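Local coordinates for protein ebony (Drosophila melanogaster, PDB 6DYM) that probably couples beta-alanine to biogenic amines such as dopamine and histamine, the amide bond being made by this C-terminal condensation domain of a nonribosomal peptide synthetase, at residues E16-I21 with I72-L77; D30-W34 with D199-Q204; D43-I47 with I89-L93; E104-R108 with I159-N163; M140-E144 with L171-Y177. All blocks are in the same frame, centred on the assembly; numbering follows the deposited sequence.

Contacts 1 and 4 lie nearest the centre of the chain, contact 1 the more buried, and lay helices 14-25 and 93-111 on one face of the central mixed sheet; contact 1 is almost purely apolar, whereas contact 4 adds a hydroxyl-carboxylate bond to an aromatic packing. On the other face, in contact 5, helix 133-153 meets the end of helix 166-174 and the turn after it through two tyrosine hydroxyls and a leucine. Contacts 2 and 3 are more peripheral. Contact 3 sets a leucine against helix 41-58; contact 2 ties two loops by an amide and an indole, and Glu-32 joins it to Tyr-44 of contact 3. Contacts 1 and 5 touch where Met-143 meets strand 71-80.

Contact 1: residues E16-I21 with I72-L77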
# COMPACT_ATOMS: atom_id res chain seq x y z
N GLU A 16 7.16 12.43 9.40
CA GLU A 16 7.98 11.23 9.29
C GLU A 16 7.34 10.23 8.33
O GLU A 16 8.03 9.63 7.50
CB GLU A 16 8.21 10.62 10.67
CG GLU A 16 9.10 11.45 11.58
CD GLU A 16 8.95 11.10 13.05
OE1 GLU A 16 7.99 11.58 13.69
OE2 GLU A 16 9.80 10.35 13.57
N VAL A 17 6.02 10.05 8.42
CA VAL A 17 5.33 9.12 7.53
C VAL A 17 5.37 9.64 6.09
O VAL A 17 5.59 8.87 5.15
CB VAL A 17 3.89 8.90 8.01
CG1 VAL A 17 3.02 8.32 6.89
CG2 VAL A 17 3.88 7.99 9.23
N ILE A 18 5.18 10.94 5.90
CA ILE A 18 5.22 11.51 4.56
C ILE A 18 6.60 11.30 3.94
O ILE A 18 6.72 10.89 2.78
CB ILE A 18 4.84 13.00 4.59
CG1 ILE A 18 3.33 13.17 4.65
CG2 ILE A 18 5.42 13.73 3.39
CD1 ILE A 18 2.87 14.58 4.97
N ASP A 19 7.65 11.57 4.71
CA ASP A 19 9.01 11.37 4.21
C ASP A 19 9.24 9.94 3.76
O ASP A 19 9.83 9.70 2.71
CB ASP A 19 10.02 11.76 5.29
CG ASP A 19 9.98 13.24 5.62
OD1 ASP A 19 9.47 14.01 4.78
OD2 ASP A 19 10.46 13.63 6.71
N ILE A 20 8.77 8.97 4.55
CA ILE A 20 8.97 7.57 4.19
C ILE A 20 8.20 7.22 2.91
O ILE A 20 8.74 6.58 2.01
CB ILE A 20 8.57 6.65 5.36
CG1 ILE A 20 9.66 6.68 6.43
CG2 ILE A 20 8.35 5.21 4.87
CD1 ILE A 20 9.45 5.70 7.55
N ILE A 21 6.94 7.66 2.82
CA ILE A 21 6.12 7.31 1.66
C ILE A 21 6.65 8.00 0.40
O ILE A 21 6.75 7.37 -0.66
CB ILE A 21 4.65 7.67 1.92
CG1 ILE A 21 4.05 6.73 2.98
CG2 ILE A 21 3.85 7.61 0.63
CD1 ILE A 21 4.06 5.26 2.59
N ILE A 72 11.76 6.13 13.33
CA ILE A 72 10.81 5.41 12.49
C ILE A 72 11.52 4.95 11.22
O ILE A 72 12.15 5.76 10.52
CB ILE A 72 9.60 6.29 12.16
CG1 ILE A 72 8.79 6.58 13.43
CG2 ILE A 72 8.71 5.62 11.11
CD1 ILE A 72 7.59 7.48 13.19
N ILE A 73 11.42 3.66 10.90
CA ILE A 73 12.04 3.09 9.71
C ILE A 73 11.03 2.50 8.75
O ILE A 73 11.43 2.06 7.66
CB ILE A 73 13.10 2.03 10.08
CG1 ILE A 73 12.46 0.86 10.82
CG2 ILE A 73 14.23 2.64 10.90
CD1 ILE A 73 13.35 -0.37 10.89
N GLY A 74 9.75 2.46 9.10
CA GLY A 74 8.76 1.91 8.19
C GLY A 74 7.36 2.27 8.65
O GLY A 74 7.15 2.71 9.78
N THR A 75 6.40 2.07 7.74
CA THR A 75 5.02 2.37 8.10
C THR A 75 4.07 1.54 7.26
O THR A 75 4.35 1.24 6.09
CB THR A 75 4.71 3.87 7.97
OG1 THR A 75 3.43 4.14 8.56
CG2 THR A 75 4.68 4.30 6.50
N ALA A 76 2.95 1.16 7.87
CA ALA A 76 1.90 0.40 7.21
C ALA A 76 0.59 1.16 7.40
O ALA A 76 0.11 1.29 8.53
CB ALA A 76 1.80 -1.01 7.77
N LEU A 77 0.02 1.65 6.31
CA LEU A 77 -1.22 2.42 6.33
C LEU A 77 -2.37 1.53 5.86
O LEU A 77 -2.30 0.97 4.76
CB LEU A 77 -1.11 3.67 5.46
CG LEU A 77 0.15 4.51 5.69
CD1 LEU A 77 0.11 5.79 4.88
CD2 LEU A 77 0.33 4.81 7.18
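Ile-20 of helix 14-25 drives its CD1 methyl into the angle between the Ile-72 side chain and the backbone of strand 71-80, a helix-on-sheet packing within the GNAT-like fold of this domain. Helix segment 16-21 and strand segment 72-77 run at 87° to each other, their axes 8.5 Å apart at closest. Because Ile-20 CG1 stands anti to the carbonyl carbon (chi1 -76°) and the chain then continues extended, CD1 drops toward the strand and meets Ile-72 CG2 at 3.6 Å. The two isoleucines cross at about a right angle. The other branch, Ile-20 CG2, leans on the Thr-75 methyl CG2, 4.1 Å away, and Ile-21 CD1 touches the same methyl from its own position on the helix. Thr-75 can serve both because chi1 of -170° puts CG2 between the backbone N and carbonyl carbon and turns OG1 along the strand; that buried hydroxyl is hydrogen-bonded to Phe-62 O of the adjacent strand. Val-17 straddles the next gap, with CG2 against Thr-75 OG1 at 3.9 Å and CG1 facing Leu-77 CD1 at 4.3 Å. At the exposed end, the extended Glu-16 chain crosses Ile-72, and its carboxylate covers the CD1 methyl, OE2 lying 3.6 Å from it, a van der Waals contact. A classic beta bulge interrupts the strand, Ile-73 and Gly-74 sharing Val-64 as their partner on strand 62-66. Ile-20 CD1 rests directly above it, 3.6 Å from Gly-74 N.

Contact 2: residues D30-W34 with D199-Q204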
# COMPACT_ATOMS: atom_id res chain seq x y z
N ASP A 30 6.44 1.23 -9.47
CA ASP A 30 6.47 0.51 -10.73
C ASP A 30 5.43 1.00 -11.72
O ASP A 30 5.62 0.86 -12.93
CB ASP A 30 6.31 -0.99 -10.47
CG ASP A 30 7.40 -1.55 -9.57
OD1 ASP A 30 7.40 -1.23 -8.36
OD2 ASP A 30 8.26 -2.30 -10.07
N LEU A 31 4.33 1.59 -11.25
CA LEU A 31 3.31 2.11 -12.15
C LEU A 31 3.56 3.56 -12.54
O LEU A 31 3.44 3.91 -13.72
CB LEU A 31 1.93 1.99 -11.50
CG LEU A 31 1.40 0.57 -11.34
CD1 LEU A 31 0.07 0.61 -10.61
CD2 LEU A 31 1.26 -0.11 -12.70
N GLU A 32 3.93 4.41 -11.57
CA GLU A 32 4.12 5.83 -11.85
C GLU A 32 5.31 6.10 -12.76
O GLU A 32 5.36 7.17 -13.38
CB GLU A 32 4.31 6.60 -10.54
CG GLU A 32 3.07 6.63 -9.67
CD GLU A 32 3.05 5.52 -8.64
OE1 GLU A 32 3.04 4.33 -9.03
OE2 GLU A 32 3.03 5.84 -7.43
N GLN A 33 6.27 5.17 -12.85
CA GLN A 33 7.41 5.39 -13.74
C GLN A 33 6.97 5.50 -15.19
O GLN A 33 7.66 6.12 -16.01
CB GLN A 33 8.43 4.26 -13.59
CG GLN A 33 7.95 2.93 -14.11
CD GLN A 33 8.97 1.82 -13.95
OE1 GLN A 33 10.16 2.01 -14.22
NE2 GLN A 33 8.52 0.66 -13.50
N TRP A 34 5.83 4.91 -15.53
CA TRP A 34 5.32 4.96 -16.90
C TRP A 34 4.45 6.18 -17.16
O TRP A 34 4.11 6.44 -18.32
CB TRP A 34 4.55 3.67 -17.21
CG TRP A 34 5.37 2.44 -16.92
CD1 TRP A 34 5.14 1.52 -15.94
CD2 TRP A 34 6.56 2.03 -17.59
NE1 TRP A 34 6.11 0.55 -15.97
CE2 TRP A 34 7.00 0.84 -16.97
CE3 TRP A 34 7.31 2.55 -18.65
CZ2 TRP A 34 8.14 0.15 -17.39
CZ3 TRP A 34 8.44 1.87 -19.06
CH2 TRP A 34 8.85 0.68 -18.43
N ASP A 199 3.96 1.13 -22.22
CA ASP A 199 5.38 0.90 -22.46
C ASP A 199 6.01 -0.07 -21.47
O ASP A 199 7.19 -0.40 -21.63
CB ASP A 199 6.14 2.23 -22.42
CG ASP A 199 5.83 3.13 -23.61
OD1 ASP A 199 5.58 2.60 -24.71
OD2 ASP A 199 5.83 4.36 -23.44
N ALA A 200 5.28 -0.52 -20.45
CA ALA A 200 5.84 -1.46 -19.49
C ALA A 200 6.04 -2.83 -20.14
O ALA A 200 5.31 -3.20 -21.06
CB ALA A 200 4.93 -1.58 -18.27
N PRO A 201 7.03 -3.60 -19.69
CA PRO A 201 7.22 -4.94 -20.24
C PRO A 201 6.04 -5.84 -19.91
O PRO A 201 5.30 -5.61 -18.95
CB PRO A 201 8.50 -5.44 -19.57
CG PRO A 201 8.61 -4.63 -18.32
CD PRO A 201 8.03 -3.28 -18.66
N ASP A 202 5.86 -6.88 -20.72
CA ASP A 202 4.78 -7.84 -20.49
C ASP A 202 4.86 -8.48 -19.12
O ASP A 202 3.83 -8.91 -18.58
CB ASP A 202 4.79 -8.93 -21.57
CG ASP A 202 4.19 -8.47 -22.88
OD1 ASP A 202 3.97 -7.25 -23.04
OD2 ASP A 202 3.93 -9.33 -23.74
N GLU A 203 6.05 -8.52 -18.53
CA GLU A 203 6.27 -9.21 -17.27
C GLU A 203 5.87 -8.40 -16.05
O GLU A 203 5.85 -8.95 -14.95
CB GLU A 203 7.75 -9.61 -17.17
CG GLU A 203 8.19 -10.66 -18.21
CD GLU A 203 8.30 -10.11 -19.63
OE1 GLU A 203 8.63 -8.91 -19.79
OE2 GLU A 203 8.06 -10.87 -20.59
N GLN A 204 5.56 -7.11 -16.21
CA GLN A 204 5.14 -6.31 -15.06
C GLN A 204 3.66 -6.57 -14.79
O GLN A 204 2.81 -6.29 -15.64
CB GLN A 204 5.38 -4.82 -15.29
CG GLN A 204 4.93 -3.99 -14.10
CD GLN A 204 5.31 -2.53 -14.21
OE1 GLN A 204 6.09 -2.15 -15.08
NE2 GLN A 204 4.76 -1.71 -13.32
O HOH W 1 3.37 3.96 -20.65
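Gln-204 reaches Asp-30 and Trp-34 through a fully extended side chain, its CG anti to the backbone N; with Trp-34 CG anti to the carbonyl carbon (chi1 -53°) and the ring turned by chi2, NE1 faces the same amide. The amide spends both ends on the other loop. Its NE2 donates to Asp-30 O at 2.7 Å in a fairly straight bond (162° at the hydrogen), arriving from above the carbonyl plane, 77° out of it. Its OE1 accepts from Trp-34 NE1 at 2.8 Å, so rotation of the amide is fixed from both sides. Asp-30 O is gripped twice, since Gln-33 NE2 also donates to it, 3.0 Å away and from the opposite face of the carbonyl. Ala-200 CB sits over the five-membered ring of the indole, 3.6 Å from its centroid, in a CH-pi contact, and Gln-33 CG lies near the rim of the opposite face. Pro-201 CD adds an oblique contact with Trp-34 CZ2 at 3.7 Å. A water accepts from Asp-199 N and bonds weakly to Trp-34 O. Pro-201 to Gln-204 form a type I turn. The contact thereby pins the loop between helices 14-25 and 41-58 to the one connecting strands 178-184 and 205-212, with Leu-31 resting on Phe-99 of helix 93-111.

Contact 3: residues D43-I47 with I89-L93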
# COMPACT_ATOMS: atom_id res chain seq x y z
N ASP A 43 2.49 15.20 -5.05
CA ASP A 43 1.30 14.42 -5.37
C ASP A 43 1.03 13.37 -4.30
O ASP A 43 -0.13 13.11 -3.95
CB ASP A 43 1.45 13.77 -6.75
CG ASP A 43 1.67 14.79 -7.86
OD1 ASP A 43 1.05 15.87 -7.80
OD2 ASP A 43 2.47 14.51 -8.78
N TYR A 44 2.08 12.76 -3.76
CA TYR A 44 1.91 11.79 -2.69
C TYR A 44 1.59 12.47 -1.37
O TYR A 44 0.67 12.06 -0.65
CB TYR A 44 3.16 10.92 -2.56
CG TYR A 44 3.51 10.13 -3.80
CD1 TYR A 44 2.82 8.97 -4.14
CD2 TYR A 44 4.54 10.55 -4.63
CE1 TYR A 44 3.16 8.25 -5.28
CE2 TYR A 44 4.88 9.84 -5.77
CZ TYR A 44 4.19 8.69 -6.09
OH TYR A 44 4.53 7.99 -7.22
N SER A 45 2.35 13.52 -1.02
CA SER A 45 2.14 14.17 0.27
C SER A 45 0.79 14.88 0.33
O SER A 45 0.18 14.95 1.41
CB SER A 45 3.28 15.15 0.55
OG SER A 45 3.34 16.17 -0.43
N ASP A 46 0.30 15.40 -0.80
CA ASP A 46 -1.02 16.03 -0.81
C ASP A 46 -2.11 15.03 -0.44
O ASP A 46 -3.02 15.34 0.33
CB ASP A 46 -1.31 16.64 -2.18
CG ASP A 46 -0.55 17.95 -2.41
OD1 ASP A 46 0.18 18.40 -1.50
OD2 ASP A 46 -0.69 18.52 -3.51
N ILE A 47 -2.02 13.81 -0.99
CA ILE A 47 -3.01 12.78 -0.67
C ILE A 47 -2.93 12.41 0.81
O ILE A 47 -3.96 12.30 1.50
CB ILE A 47 -2.80 11.54 -1.56
CG1 ILE A 47 -3.27 11.83 -2.99
CG2 ILE A 47 -3.53 10.34 -0.99
CD1 ILE A 47 -2.66 10.90 -4.04
N ILE A 89 -8.18 13.42 -6.42
CA ILE A 89 -6.76 13.54 -6.72
C ILE A 89 -6.59 14.39 -7.96
O ILE A 89 -7.29 14.20 -8.97
CB ILE A 89 -6.11 12.15 -6.89
CG1 ILE A 89 -6.25 11.35 -5.59
CG2 ILE A 89 -4.65 12.28 -7.31
CD1 ILE A 89 -6.68 9.92 -5.78
N LYS A 90 -5.66 15.35 -7.90
CA LYS A 90 -5.43 16.27 -9.00
C LYS A 90 -4.49 15.69 -10.05
O LYS A 90 -4.72 15.84 -11.25
CB LYS A 90 -4.86 17.59 -8.47
CG LYS A 90 -5.86 18.49 -7.76
CD LYS A 90 -7.13 18.67 -8.58
CE LYS A 90 -7.87 19.94 -8.16
NZ LYS A 90 -7.66 21.06 -9.12
N SER A 91 -3.43 15.01 -9.60
CA SER A 91 -2.32 14.65 -10.46
C SER A 91 -2.65 13.46 -11.35
O SER A 91 -3.77 12.94 -11.36
CB SER A 91 -1.09 14.33 -9.60
OG SER A 91 -1.41 13.33 -8.64
N LYS A 92 -1.64 13.01 -12.10
CA LYS A 92 -1.73 11.77 -12.85
C LYS A 92 -1.84 10.56 -11.94
O LYS A 92 -2.13 9.46 -12.43
CB LYS A 92 -0.50 11.62 -13.76
CG LYS A 92 -0.50 12.52 -14.99
CD LYS A 92 0.88 12.56 -15.65
CE LYS A 92 0.79 12.40 -17.16
NZ LYS A 92 2.13 12.44 -17.82
N LEU A 93 -1.62 10.72 -10.63
CA LEU A 93 -1.83 9.63 -9.68
C LEU A 93 -3.26 9.10 -9.71
O LEU A 93 -3.49 7.96 -9.30
CB LEU A 93 -1.48 10.08 -8.26
CG LEU A 93 -0.00 10.01 -7.88
CD1 LEU A 93 0.18 10.22 -6.39
CD2 LEU A 93 0.57 8.69 -8.32
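Leu-93 is the bump of this contact and helix 41-58 supplies the hollow: its CD1 methyl settles into a pocket made by Asp-43 CB, the face of the Tyr-44 ring and the tip of Ile-47. Over the ring it lies 4.0 Å from the Tyr-44 centroid, 27° off the normal, a CH-pi contact in which the two side chains cross at about a right angle. Ile-47 CD1 closes the floor of the pocket, 3.7 Å from Leu-93 CD1, and is itself a knob wedged between that methyl and Ile-89 CG1, 3.9 Å away. Toward the start of the helix segment, Ser-91 CB presses on the Asp-43 carboxylate, 3.2 Å from OD1. The serine hydroxyl bonds within its own loop: with chi1 at 54°, Ser-91 OG accepts from Leu-93 N at 3.3 Å, a capping bond at the turn into helix 93-111. Asp-43 OD2 is held by Leu-40 N, and Tyr-44 OH is hydrogen-bonded to Glu-32. Phe-97 of helix 93-111 packs on both Ile-47 and Ile-89, and helix 41-58 lies against the entry to that helix, beside the loop that follows helix 14-25.

Contact 4: residues E104-R108 with I159-N163; sequences EGPIR and IFTTN
Glu-104 and Thr-162 face each other where helix segment 104-108 runs nearly antiparallel to strand segment 159-163 (155°), the axes 10.6 Å apart at closest. This is helix 93-111 lying over the central sheet of the GNAT-like fold, on strand 158-163, which pairs in parallel with strand 119-127. Pro-106 has no N-H to give, and the N of Ile-107 also misses its bond, so the helix kinks here. Phe-160 spans from strand to helix. Its CG lies anti to the backbone N (chi1 -174°), which sends the ring up to the helix, where CE2 lies 3.8 Å from Glu-104 CB and 3.9 Å from Arg-108 CB. Both meet the ring obliquely, as does Ile-107 CG2, a looser neighbour at 4.4 Å from Phe-160 CE1. The Arg-108 chain touches the ring only with its base; it then bends at chi3, lays its guanidinium over Gly-105 CA and forms a salt bridge with Glu-101. Val-208 of strand 205-212 packs on Phe-160, Ile-107 and Thr-162. Glu-104 takes a different course from Arg-108. Its chain extends past the phenyl ring, the carboxylate plane 56° from the ring plane, and carries the carboxylate to the sheet, with His-121 also alongside. Thr-162, whose CB points to the helix, has its OG1 anti to the carbonyl carbon, and its hydroxyl donates to the carboxylate. The bond joins Thr-162 OG1 to Glu-104 OE2 over 2.6 Å and uses the anti lone pair of that oxygen.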
# COMPACT_ATOMS: atom_id res chain seq x y z
N GLU A 104 -9.26 -4.11 -8.16
CA GLU A 104 -9.82 -4.50 -6.87
C GLU A 104 -11.34 -4.53 -6.85
O GLU A 104 -11.93 -5.42 -6.23
CB GLU A 104 -9.32 -3.54 -5.78
CG GLU A 104 -7.83 -3.60 -5.56
CD GLU A 104 -7.30 -2.51 -4.65
OE1 GLU A 104 -8.08 -1.63 -4.23
OE2 GLU A 104 -6.08 -2.53 -4.36
N GLY A 105 -11.98 -3.56 -7.50
CA GLY A 105 -13.40 -3.33 -7.37
C GLY A 105 -14.27 -4.54 -7.61
O GLY A 105 -15.03 -4.97 -6.74
N PRO A 106 -14.20 -5.11 -8.82
CA PRO A 106 -15.04 -6.28 -9.13
C PRO A 106 -14.84 -7.44 -8.17
O PRO A 106 -15.80 -8.14 -7.82
CB PRO A 106 -14.61 -6.65 -10.56
CG PRO A 106 -14.13 -5.36 -11.14
CD PRO A 106 -13.49 -4.61 -10.01
N ILE A 107 -13.60 -7.66 -7.71
CA ILE A 107 -13.33 -8.75 -6.79
C ILE A 107 -13.85 -8.42 -5.40
O ILE A 107 -14.56 -9.22 -4.77
CB ILE A 107 -11.82 -9.06 -6.77
CG1 ILE A 107 -11.37 -9.58 -8.14
CG2 ILE A 107 -11.51 -10.03 -5.65
CD1 ILE A 107 -9.87 -9.70 -8.29
N ARG A 108 -13.51 -7.23 -4.89
CA ARG A 108 -13.91 -6.83 -3.54
C ARG A 108 -15.42 -6.89 -3.35
O ARG A 108 -15.91 -7.39 -2.33
CB ARG A 108 -13.41 -5.41 -3.26
CG ARG A 108 -13.95 -4.80 -1.98
CD ARG A 108 -13.73 -3.29 -1.96
NE ARG A 108 -14.53 -2.62 -2.98
CZ ARG A 108 -14.04 -1.80 -3.90
NH1 ARG A 108 -12.74 -1.55 -3.95
NH2 ARG A 108 -14.86 -1.24 -4.79
N ILE A 159 -7.15 -9.84 4.91
CA ILE A 159 -6.33 -8.72 4.45
C ILE A 159 -6.33 -8.71 2.92
O ILE A 159 -6.14 -9.75 2.28
CB ILE A 159 -4.89 -8.82 5.00
CG1 ILE A 159 -4.91 -8.78 6.53
CG2 ILE A 159 -4.03 -7.71 4.44
CD1 ILE A 159 -3.60 -9.13 7.16
N PHE A 160 -6.50 -7.52 2.36
CA PHE A 160 -6.72 -7.31 0.93
C PHE A 160 -5.75 -6.26 0.43
O PHE A 160 -5.63 -5.19 1.04
CB PHE A 160 -8.17 -6.87 0.72
CG PHE A 160 -8.61 -6.76 -0.71
CD1 PHE A 160 -8.57 -7.86 -1.54
CD2 PHE A 160 -9.12 -5.56 -1.19
CE1 PHE A 160 -9.00 -7.76 -2.86
CE2 PHE A 160 -9.55 -5.46 -2.50
CZ PHE A 160 -9.49 -6.56 -3.34
N THR A 161 -5.04 -6.55 -0.66
CA THR A 161 -4.08 -5.59 -1.20
C THR A 161 -3.76 -5.93 -2.65
O THR A 161 -3.87 -7.08 -3.07
CB THR A 161 -2.79 -5.56 -0.36
OG1 THR A 161 -1.89 -4.58 -0.89
CG2 THR A 161 -2.11 -6.92 -0.34
N THR A 162 -3.39 -4.90 -3.42
CA THR A 162 -2.84 -5.08 -4.76
C THR A 162 -1.34 -4.80 -4.71
O THR A 162 -0.92 -3.71 -4.34
CB THR A 162 -3.50 -4.15 -5.78
OG1 THR A 162 -4.91 -4.36 -5.78
CG2 THR A 162 -2.97 -4.44 -7.18
N ASN A 163 -0.55 -5.79 -5.09
CA ASN A 163 0.90 -5.68 -5.04
C ASN A 163 1.42 -5.42 -6.44
O ASN A 163 1.15 -6.19 -7.37
CB ASN A 163 1.51 -6.93 -4.42
CG ASN A 163 1.24 -6.99 -2.93
OD1 ASN A 163 1.53 -6.04 -2.20
ND2 ASN A 163 0.66 -8.09 -2.48

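Contact 5: residues M140-E144 with L171-Y177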
# COMPACT_ATOMS: atom_id res chain seq x y z
N MET A 140 10.16 -5.33 6.20
CA MET A 140 9.00 -5.82 5.46
C MET A 140 8.40 -7.06 6.13
O MET A 140 7.18 -7.14 6.30
CB MET A 140 9.39 -6.13 4.01
CG MET A 140 9.70 -4.89 3.18
SD MET A 140 8.29 -3.79 3.00
CE MET A 140 7.41 -4.58 1.66
N HIS A 141 9.25 -8.02 6.51
CA HIS A 141 8.76 -9.19 7.23
C HIS A 141 8.04 -8.78 8.51
O HIS A 141 6.99 -9.34 8.86
CB HIS A 141 9.91 -10.15 7.56
CG HIS A 141 10.28 -11.08 6.44
ND1 HIS A 141 9.45 -12.09 6.00
CD2 HIS A 141 11.40 -11.17 5.68
CE1 HIS A 141 10.03 -12.75 5.01
NE2 HIS A 141 11.22 -12.21 4.80
N PHE A 142 8.59 -7.79 9.22
CA PHE A 142 8.00 -7.36 10.48
C PHE A 142 6.64 -6.71 10.27
O PHE A 142 5.68 -7.00 10.99
CB PHE A 142 8.96 -6.39 11.18
CG PHE A 142 8.52 -5.96 12.55
CD1 PHE A 142 8.78 -6.75 13.66
CD2 PHE A 142 7.85 -4.76 12.73
CE1 PHE A 142 8.38 -6.35 14.93
CE2 PHE A 142 7.45 -4.35 14.00
CZ PHE A 142 7.71 -5.15 15.09
N MET A 143 6.54 -5.81 9.29
CA MET A 143 5.25 -5.16 9.02
C MET A 143 4.23 -6.16 8.50
O MET A 143 3.04 -6.07 8.83
CB MET A 143 5.43 -4.03 8.02
CG MET A 143 6.37 -2.95 8.48
SD MET A 143 6.18 -1.48 7.48
CE MET A 143 7.16 -1.89 6.04
N GLU A 144 4.66 -7.10 7.67
CA GLU A 144 3.75 -8.13 7.19
C GLU A 144 3.19 -8.94 8.35
O GLU A 144 1.99 -9.27 8.38
CB GLU A 144 4.50 -9.03 6.20
CG GLU A 144 3.72 -10.20 5.68
CD GLU A 144 2.33 -9.82 5.21
OE1 GLU A 144 1.38 -10.55 5.59
OE2 GLU A 144 2.20 -8.82 4.48
N LEU A 171 6.66 -11.56 -1.57
CA LEU A 171 6.42 -11.63 -0.13
C LEU A 171 5.00 -12.10 0.16
O LEU A 171 4.78 -12.95 1.03
CB LEU A 171 6.67 -10.27 0.52
CG LEU A 171 8.14 -9.92 0.77
CD1 LEU A 171 8.26 -8.48 1.23
CD2 LEU A 171 8.75 -10.88 1.79
N ALA A 172 4.01 -11.55 -0.55
CA ALA A 172 2.63 -11.97 -0.36
C ALA A 172 2.46 -13.46 -0.65
O ALA A 172 1.73 -14.16 0.06
CB ALA A 172 1.70 -11.15 -1.25
N ASP A 173 3.13 -13.96 -1.69
CA ASP A 173 3.04 -15.38 -2.01
C ASP A 173 3.58 -16.25 -0.87
O ASP A 173 2.94 -17.22 -0.47
CB ASP A 173 3.80 -15.68 -3.30
CG ASP A 173 3.28 -14.86 -4.48
OD1 ASP A 173 2.05 -14.73 -4.62
OD2 ASP A 173 4.12 -14.35 -5.26
N VAL A 174 4.76 -15.91 -0.34
CA VAL A 174 5.33 -16.78 0.69
C VAL A 174 4.62 -16.61 2.03
O VAL A 174 4.76 -17.47 2.91
CB VAL A 174 6.85 -16.56 0.84
CG1 VAL A 174 7.55 -16.85 -0.47
CG2 VAL A 174 7.18 -15.15 1.32
N TYR A 175 3.83 -15.55 2.20
CA TYR A 175 2.97 -15.41 3.37
C TYR A 175 1.59 -16.03 3.13
O TYR A 175 0.68 -15.80 3.93
CB TYR A 175 2.84 -13.94 3.77
CG TYR A 175 3.95 -13.48 4.68
CD1 TYR A 175 3.85 -13.63 6.06
CD2 TYR A 175 5.12 -12.95 4.17
CE1 TYR A 175 4.87 -13.23 6.90
CE2 TYR A 175 6.15 -12.55 5.00
CZ TYR A 175 6.02 -12.69 6.37
OH TYR A 175 7.05 -12.29 7.20
N HIS A 176 1.44 -16.79 2.04
CA HIS A 176 0.24 -17.56 1.74
C HIS A 176 -0.98 -16.68 1.44
O HIS A 176 -2.12 -17.05 1.75
CB HIS A 176 -0.08 -18.56 2.86
CG HIS A 176 1.09 -19.43 3.20
ND1 HIS A 176 1.74 -19.36 4.41
CD2 HIS A 176 1.75 -20.36 2.47
CE1 HIS A 176 2.74 -20.23 4.42
NE2 HIS A 176 2.77 -20.84 3.25
N TYR A 177 -0.76 -15.52 0.84
CA TYR A 177 -1.86 -14.77 0.27
C TYR A 177 -2.38 -15.49 -0.97
O TYR A 177 -1.60 -16.03 -1.76
CB TYR A 177 -1.43 -13.36 -0.11
CG TYR A 177 -1.40 -12.39 1.04
CD1 TYR A 177 -0.36 -12.40 1.97
CD2 TYR A 177 -2.41 -11.44 1.19
CE1 TYR A 177 -0.33 -11.50 3.02
CE2 TYR A 177 -2.39 -10.54 2.24
CZ TYR A 177 -1.35 -10.57 3.15
OH TYR A 177 -1.33 -9.67 4.20
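Glu-144 passes from the face of Tyr-175 to the rim of Tyr-177. CB, pointing to the other segment, comes to 4.0 Å from Tyr-175 CZ. CG, anti to the backbone N, is placed over the face of the Tyr-175 ring, though the modelled approach is too close to be exact. The bend at chi2 (48°) turns the carboxylate toward the rim of the second ring, CD lying 3.8 Å from Tyr-177 CE1 while OE1 is still near Tyr-175. At the tip OE1 lies near the plane of the Tyr-177 ring and accepts from Tyr-177 OH at 3.2 Å through its syn lone pair. The carboxylate stands nearly upright to that ring.

Tyr-175 is fixed at its far end too. Its OH and His-141 ND1 share a nearly straight hydrogen bond of 2.7 Å (166°) close to the imidazole plane, and either may be the donor; the rings meet rim to rim with planes 46° apart. Leu-171 covers one face of the imidazole with CD2, 4.3 Å from the His-141 centroid, while its CD1 touches Met-140 CB in the conformer modelled here. A Schellman motif ends helix 166-174 between the two tyrosines: Tyr-177 N bonds Ala-172 O at 2.9 Å and His-176 N bonds Asp-173 O, with His-176 at positive phi. Helix 133-153 is thus joined to the C-terminal end of helix 166-174, both on the sheet face opposite helix 93-111, with Tyr-177 resting on Ile-159 of strand 158-163 and His-209 of strand 205-212.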